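Local coordinates for putative phosphoglycolate phosphatase (Lactobacillus delbrueckii, PDB 2HI0), which is a haloacid dehalogenase-like (HAD) hydrolase that probably removes phosphate from phosphoglycolate, and carries a sodium ion in this crystal, at residues Y4-D10 against K184-D190; F152-L156 against E173-L178. All coordinates share one frame; numbering follows the deposited sequence.

How the contacts relate
Both contacts belong to the Rossmann-like core of the HAD fold, a parallel sheet with strand order 154-158, 128-133, 6-9, 185-189, 204-208; their centres are about 11 Å apart. Contact 1 pairs two neighbouring strands in the middle of the sheet, whereas contact 2 packs helix 169-178 on strand 154-158, outermost on one side. The helix bridges them: C174 SG lies 4.0 Å from I8 CD1 and L178 CD1 3.6 Å from A6 CB, so C174 and L178 of contact 2 also rest on strand 6-9. Along the chain, contact 2 is nested within the excursion closed by contact 1. The sodium site belongs to contact 1, where D10 and D190 follow the two strands; D12 completes the protein ligands.

Contact 1 (Y4-D10 against K184-D190); sequences YKAAIFD and KCVYIGD. With NA (sodium ion), chain C.
With CG anti to the carbonyl carbon (chi1 -57°), Y4 turns its ring across V186, whose CB is 3.5 Å from the ring centroid and practically on its normal: a CH-pi contact. F9 and I188 share that first torsion and run side by side; an unstaggered chi2 of 104° carries I188 CD1 over the F9 ring face, 3.7 Å from its centroid. On the other sheet face, I8 CG2 meets Y187 CD1 at 3.6 Å.

The backbones pair in parallel, A6 with C185 through F9 with I188. V186 N bonds to A6 O, I8 N to V186 O and I188 N to I8 O; D10 N reaches I188 O at 2.9 Å, almost straight (173°). K184 O accepts from both K5 N and A6 N.

Past the strand ends, D10 OD2 (2.1 Å) and D190 OD1 (2.3 Å) bind the sodium ion, consistent with a HAD cation site and DxDx(T/V) motif. D190 OD2 accepts from F212 N. Y187 OH is hydrogen-bonded to V132 O and K165 NZ, and K165 forms a salt bridge with D10 OD1.

Strand 128-133 flanks strand 6-9 through backbone bonds to A7 and F9; helix 115-124 packs on F9, and helix 192-200 touches Y187 and D10.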
loop_
_atom_site.group_PDB
_atom_site.type_symbol
_atom_site.label_atom_id
_atom_site.label_comp_id
_atom_site.label_asym_id
_atom_site.label_seq_id
_atom_site.Cartn_x
_atom_site.Cartn_y
_atom_site.Cartn_z
ATOM N N TYR A 4 9.869 19.682 0.508
ATOM C CA TYR A 4 8.871 19.056 -0.319
ATOM C C TYR A 4 7.600 19.882 -0.226
ATOM O O TYR A 4 7.118 20.206 0.870
ATOM C CB TYR A 4 8.609 17.603 0.096
ATOM C CG TYR A 4 9.829 16.723 0.075
ATOM C CD1 TYR A 4 10.527 16.484 -1.119
ATOM C CD2 TYR A 4 10.339 16.173 1.249
ATOM C CE1 TYR A 4 11.648 15.650 -1.128
ATOM C CE2 TYR A 4 11.479 15.392 1.236
ATOM C CZ TYR A 4 12.133 15.145 0.049
ATOM O OH TYR A 4 13.276 14.348 0.023
ATOM N N LYS A 5 7.048 20.224 -1.390
ATOM C CA LYS A 5 5.758 20.897 -1.482
ATOM C C LYS A 5 4.582 19.890 -1.544
ATOM O O LYS A 5 3.434 20.272 -1.369
ATOM C CB LYS A 5 5.750 21.800 -2.719
ATOM C CG LYS A 5 6.767 22.918 -2.635
ATOM C CD LYS A 5 6.726 23.757 -3.902
ATOM C CE LYS A 5 7.878 24.743 -4.020
ATOM N NZ LYS A 5 7.941 25.183 -5.465
ATOM N N ALA A 6 4.869 18.615 -1.805
ATOM C CA ALA A 6 3.832 17.571 -1.835
ATOM C C ALA A 6 4.349 16.306 -1.180
ATOM O O ALA A 6 5.480 15.924 -1.404
ATOM C CB ALA A 6 3.350 17.283 -3.264
ATOM N N ALA A 7 3.497 15.658 -0.374
ATOM C CA ALA A 7 3.824 14.361 0.274
ATOM C C ALA A 7 2.735 13.410 -0.169
ATOM O O ALA A 7 1.555 13.670 0.036
ATOM C CB ALA A 7 3.858 14.469 1.838
ATOM N N ILE A 8 3.170 12.346 -0.833
ATOM C CA ILE A 8 2.306 11.347 -1.458
ATOM C C ILE A 8 2.508 10.059 -0.666
ATOM O O ILE A 8 3.634 9.530 -0.610
ATOM C CB ILE A 8 2.674 11.144 -2.927
ATOM C CG1 ILE A 8 2.658 12.459 -3.683
ATOM C CG2 ILE A 8 1.689 10.165 -3.581
ATOM C CD1 ILE A 8 3.253 12.281 -5.134
ATOM N N PHE A 9 1.428 9.576 -0.040
ATOM C CA PHE A 9 1.471 8.445 0.877
ATOM C C PHE A 9 0.817 7.202 0.258
ATOM O O PHE A 9 -0.253 7.264 -0.373
ATOM C CB PHE A 9 0.676 8.724 2.148
ATOM C CG PHE A 9 1.199 9.872 2.964
ATOM C CD1 PHE A 9 0.909 11.175 2.622
ATOM C CD2 PHE A 9 2.038 9.639 4.026
ATOM C CE1 PHE A 9 1.394 12.218 3.374
ATOM C CE2 PHE A 9 2.506 10.708 4.789
ATOM C CZ PHE A 9 2.192 11.973 4.440
ATOM N N ASP A 10 1.450 6.072 0.492
ATOM C CA ASP A 10 0.737 4.770 0.397
ATOM C C ASP A 10 -0.272 4.682 1.574
ATOM O O ASP A 10 -0.216 5.473 2.527
ATOM C CB ASP A 10 1.728 3.623 0.483
ATOM C CG ASP A 10 1.103 2.280 0.143
ATOM O OD1 ASP A 10 0.154 2.191 -0.669
ATOM O OD2 ASP A 10 1.566 1.301 0.741
ATOM N N LYS A 184 10.143 18.287 -5.994
ATOM C CA LYS A 184 9.563 18.828 -4.763
ATOM C C LYS A 184 8.488 17.901 -4.210
ATOM O O LYS A 184 7.684 18.323 -3.369
ATOM C CB LYS A 184 8.980 20.252 -4.996
ATOM C CG LYS A 184 10.055 21.377 -5.196
ATOM C CD LYS A 184 10.812 21.700 -3.870
ATOM C CE LYS A 184 11.676 22.939 -3.977
ATOM N NZ LYS A 184 12.677 23.062 -2.850
ATOM N N CYS A 185 8.451 16.663 -4.706
ATOM C CA CYS A 185 7.549 15.629 -4.178
ATOM C C CYS A 185 8.338 14.573 -3.384
ATOM O O CYS A 185 9.493 14.296 -3.689
ATOM C CB CYS A 185 6.813 14.913 -5.320
ATOM S SG CYS A 185 5.680 15.903 -6.217
ATOM N N VAL A 186 7.714 13.989 -2.360
ATOM C CA VAL A 186 8.275 12.809 -1.714
ATOM C C VAL A 186 7.163 11.741 -1.589
ATOM O O VAL A 186 5.997 12.061 -1.407
ATOM C CB VAL A 186 8.927 13.163 -0.337
ATOM C CG1 VAL A 186 7.883 13.702 0.643
ATOM C CG2 VAL A 186 9.678 11.964 0.270
ATOM N N TYR A 187 7.550 10.493 -1.777
ATOM C CA TYR A 187 6.624 9.376 -1.658
ATOM C C TYR A 187 6.959 8.670 -0.350
ATOM O O TYR A 187 8.124 8.462 -0.033
ATOM C CB TYR A 187 6.760 8.411 -2.849
ATOM C CG TYR A 187 5.578 7.475 -2.941
ATOM C CD1 TYR A 187 4.399 7.808 -3.612
ATOM C CD2 TYR A 187 5.599 6.298 -2.219
ATOM C CE1 TYR A 187 3.289 6.943 -3.591
ATOM C CE2 TYR A 187 4.507 5.438 -2.210
ATOM C CZ TYR A 187 3.364 5.767 -2.894
ATOM O OH TYR A 187 2.279 4.891 -2.832
ATOM N N ILE A 188 5.942 8.273 0.390
ATOM C CA ILE A 188 6.106 7.686 1.739
ATOM C C ILE A 188 5.414 6.332 1.727
ATOM O O ILE A 188 4.240 6.232 1.407
ATOM C CB ILE A 188 5.489 8.540 2.813
ATOM C CG1 ILE A 188 6.064 9.977 2.804
ATOM C CG2 ILE A 188 5.632 7.837 4.195
ATOM C CD1 ILE A 188 5.097 10.968 2.203
ATOM N N GLY A 189 6.136 5.279 2.087
ATOM C CA GLY A 189 5.482 3.956 2.130
ATOM C C GLY A 189 6.255 2.916 2.934
ATOM O O GLY A 189 7.337 3.205 3.437
ATOM N N ASP A 190 5.686 1.717 3.064
ATOM C CA ASP A 190 6.247 0.691 3.927
ATOM C C ASP A 190 6.852 -0.521 3.192
ATOM O O ASP A 190 7.239 -1.481 3.842
ATOM C CB ASP A 190 5.142 0.175 4.859
ATOM C CG ASP A 190 4.013 -0.532 4.086
ATOM O OD1 ASP A 190 3.685 -0.069 2.968
ATOM O OD2 ASP A 190 3.444 -1.551 4.549
HETATM NA NA NA C . 1.731 -0.520 1.764
HETATM O O HOH W 1 3.454 -1.026 -0.242
#

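Contact 2 (F152-L156 against E173-L178)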
loop_
_atom_site.group_PDB
_atom_site.type_symbol
_atom_site.label_atom_id
_atom_site.label_comp_id
_atom_site.label_asym_id
_atom_site.label_seq_id
_atom_site.Cartn_x
_atom_site.Cartn_y
_atom_site.Cartn_z
ATOM N N PHE A 152 -6.819 15.377 2.161
ATOM C CA PHE A 152 -6.045 15.091 0.967
ATOM C C PHE A 152 -6.502 15.866 -0.239
ATOM O O PHE A 152 -7.708 16.042 -0.489
ATOM C CB PHE A 152 -6.071 13.561 0.669
ATOM C CG PHE A 152 -5.373 12.747 1.701
ATOM C CD1 PHE A 152 -3.987 12.807 1.830
ATOM C CD2 PHE A 152 -6.085 11.935 2.578
ATOM C CE1 PHE A 152 -3.309 12.057 2.814
ATOM C CE2 PHE A 152 -5.404 11.203 3.579
ATOM C CZ PHE A 152 -4.032 11.261 3.688
ATOM N N ASP A 153 -5.538 16.342 -0.997
ATOM C CA ASP A 153 -5.821 17.032 -2.223
ATOM C C ASP A 153 -6.122 16.067 -3.361
ATOM O O ASP A 153 -6.653 16.476 -4.382
ATOM C CB ASP A 153 -4.621 17.901 -2.580
ATOM C CG ASP A 153 -4.332 18.940 -1.497
ATOM O OD1 ASP A 153 -5.272 19.626 -1.096
ATOM O OD2 ASP A 153 -3.188 19.031 -0.987
ATOM N N PHE A 154 -5.742 14.792 -3.173
ATOM C CA PHE A 154 -5.852 13.775 -4.190
ATOM C C PHE A 154 -5.788 12.410 -3.525
ATOM O O PHE A 154 -4.970 12.197 -2.646
ATOM C CB PHE A 154 -4.706 13.912 -5.202
ATOM C CG PHE A 154 -4.735 12.882 -6.325
ATOM C CD1 PHE A 154 -5.469 13.126 -7.480
ATOM C CD2 PHE A 154 -4.029 11.695 -6.227
ATOM C CE1 PHE A 154 -5.488 12.193 -8.500
ATOM C CE2 PHE A 154 -4.055 10.783 -7.247
ATOM C CZ PHE A 154 -4.789 11.030 -8.372
ATOM N N ALA A 155 -6.628 11.488 -3.969
ATOM C CA ALA A 155 -6.599 10.125 -3.456
ATOM C C ALA A 155 -6.990 9.203 -4.591
ATOM O O ALA A 155 -7.964 9.468 -5.308
ATOM C CB ALA A 155 -7.526 9.930 -2.238
ATOM N N LEU A 156 -6.179 8.177 -4.812
ATOM C CA LEU A 156 -6.436 7.206 -5.872
ATOM C C LEU A 156 -5.961 5.814 -5.454
ATOM O O LEU A 156 -4.831 5.648 -4.987
ATOM C CB LEU A 156 -5.682 7.613 -7.131
ATOM C CG LEU A 156 -5.873 6.707 -8.360
ATOM C CD1 LEU A 156 -7.343 6.702 -8.822
ATOM C CD2 LEU A 156 -4.890 7.189 -9.468
ATOM N N GLU A 173 -0.778 10.733 -12.408
ATOM C CA GLU A 173 -2.145 11.293 -12.212
ATOM C C GLU A 173 -2.219 12.265 -11.013
ATOM O O GLU A 173 -2.917 13.287 -11.054
ATOM C CB GLU A 173 -3.213 10.206 -11.979
ATOM C CG GLU A 173 -3.691 9.390 -13.205
ATOM C CD GLU A 173 -4.199 10.256 -14.329
ATOM O OE1 GLU A 173 -5.125 11.069 -14.084
ATOM O OE2 GLU A 173 -3.661 10.137 -15.449
ATOM N N CYS A 174 -1.552 11.878 -9.929
ATOM C CA CYS A 174 -1.420 12.709 -8.738
ATOM C C CYS A 174 -0.593 14.006 -8.993
ATOM O O CYS A 174 -1.012 15.114 -8.658
ATOM C CB CYS A 174 -0.821 11.866 -7.644
ATOM S SG CYS A 174 -0.559 12.781 -6.137
ATOM N N VAL A 175 0.598 13.825 -9.557
ATOM C CA VAL A 175 1.505 14.914 -9.913
ATOM C C VAL A 175 0.812 15.960 -10.787
ATOM O O VAL A 175 0.952 17.162 -10.535
ATOM C CB VAL A 175 2.817 14.326 -10.556
ATOM C CG1 VAL A 175 3.555 15.347 -11.413
ATOM C CG2 VAL A 175 3.686 13.738 -9.425
ATOM N N LYS A 176 0.068 15.498 -11.787
ATOM C CA LYS A 176 -0.724 16.338 -12.673
ATOM C C LYS A 176 -1.716 17.177 -11.871
ATOM O O LYS A 176 -1.739 18.403 -12.016
ATOM C CB LYS A 176 -1.351 15.440 -13.726
ATOM C CG LYS A 176 -2.313 15.972 -14.688
ATOM C CD LYS A 176 -2.498 14.827 -15.763
ATOM C CE LYS A 176 -3.943 14.401 -15.971
ATOM N NZ LYS A 176 -4.083 13.055 -16.641
ATOM N N VAL A 177 -2.455 16.544 -10.958
ATOM C CA VAL A 177 -3.465 17.280 -10.216
ATOM C C VAL A 177 -2.813 18.296 -9.221
ATOM O O VAL A 177 -3.269 19.428 -9.076
ATOM C CB VAL A 177 -4.396 16.317 -9.460
ATOM C CG1 VAL A 177 -5.347 17.070 -8.439
ATOM C CG2 VAL A 177 -5.198 15.514 -10.480
ATOM N N LEU A 178 -1.783 17.858 -8.512
ATOM C CA LEU A 178 -1.155 18.697 -7.487
ATOM C C LEU A 178 -0.417 19.853 -8.140
ATOM O O LEU A 178 -0.301 20.912 -7.547
ATOM C CB LEU A 178 -0.159 17.943 -6.588
ATOM C CG LEU A 178 -0.798 16.873 -5.706
ATOM C CD1 LEU A 178 0.201 16.291 -4.677
ATOM C CD2 LEU A 178 -2.034 17.334 -4.991
#
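This contact lies in a beta-alpha-beta crossover of the Rossmann-like HAD core: strand 154-158, outermost on its side of the parallel sheet, leads through helix 169-178 to strand 185-189. The helix lies over the intervening strands, C174 on A130 and I8, L178 on A6. The short axes of strand and helix are 9.0 Å apart at closest approach and run nearly antiparallel, at 163°. F154 is the main side chain between them. With CG anti to the backbone N (chi1 -180°), its ring extends to the helix and lays one face over C174, whose CA sits 3.7 Å from the ring centroid in a CH-pi contact. C174 CB comes to 3.4 Å from F154 CE2, near the ring's rim, and SG adds an oblique sulfur-aromatic contact. V177 crosses the phenylalanine at about a right angle, its CG2 3.8 Å from F154 CD1, while E173 CB lies 4.0 Å from F154 CZ. Cutting F154 back to an alanine removes the ring and would probably cost C174 its CH-pi and sulfur contacts and V177 the apolar surface beside its CG2, opening a gap between strand and helix.

On either side of F154 in sequence, L156 and D153 add smaller contacts. L156 CD2 makes a looser approach to E173 CB. D153 turns its OD2 to the backbone N of L129 in the adjacent strand 128-133, leaving its methylene for the helix: D153 CB lies 3.6 Å from L178 CD2.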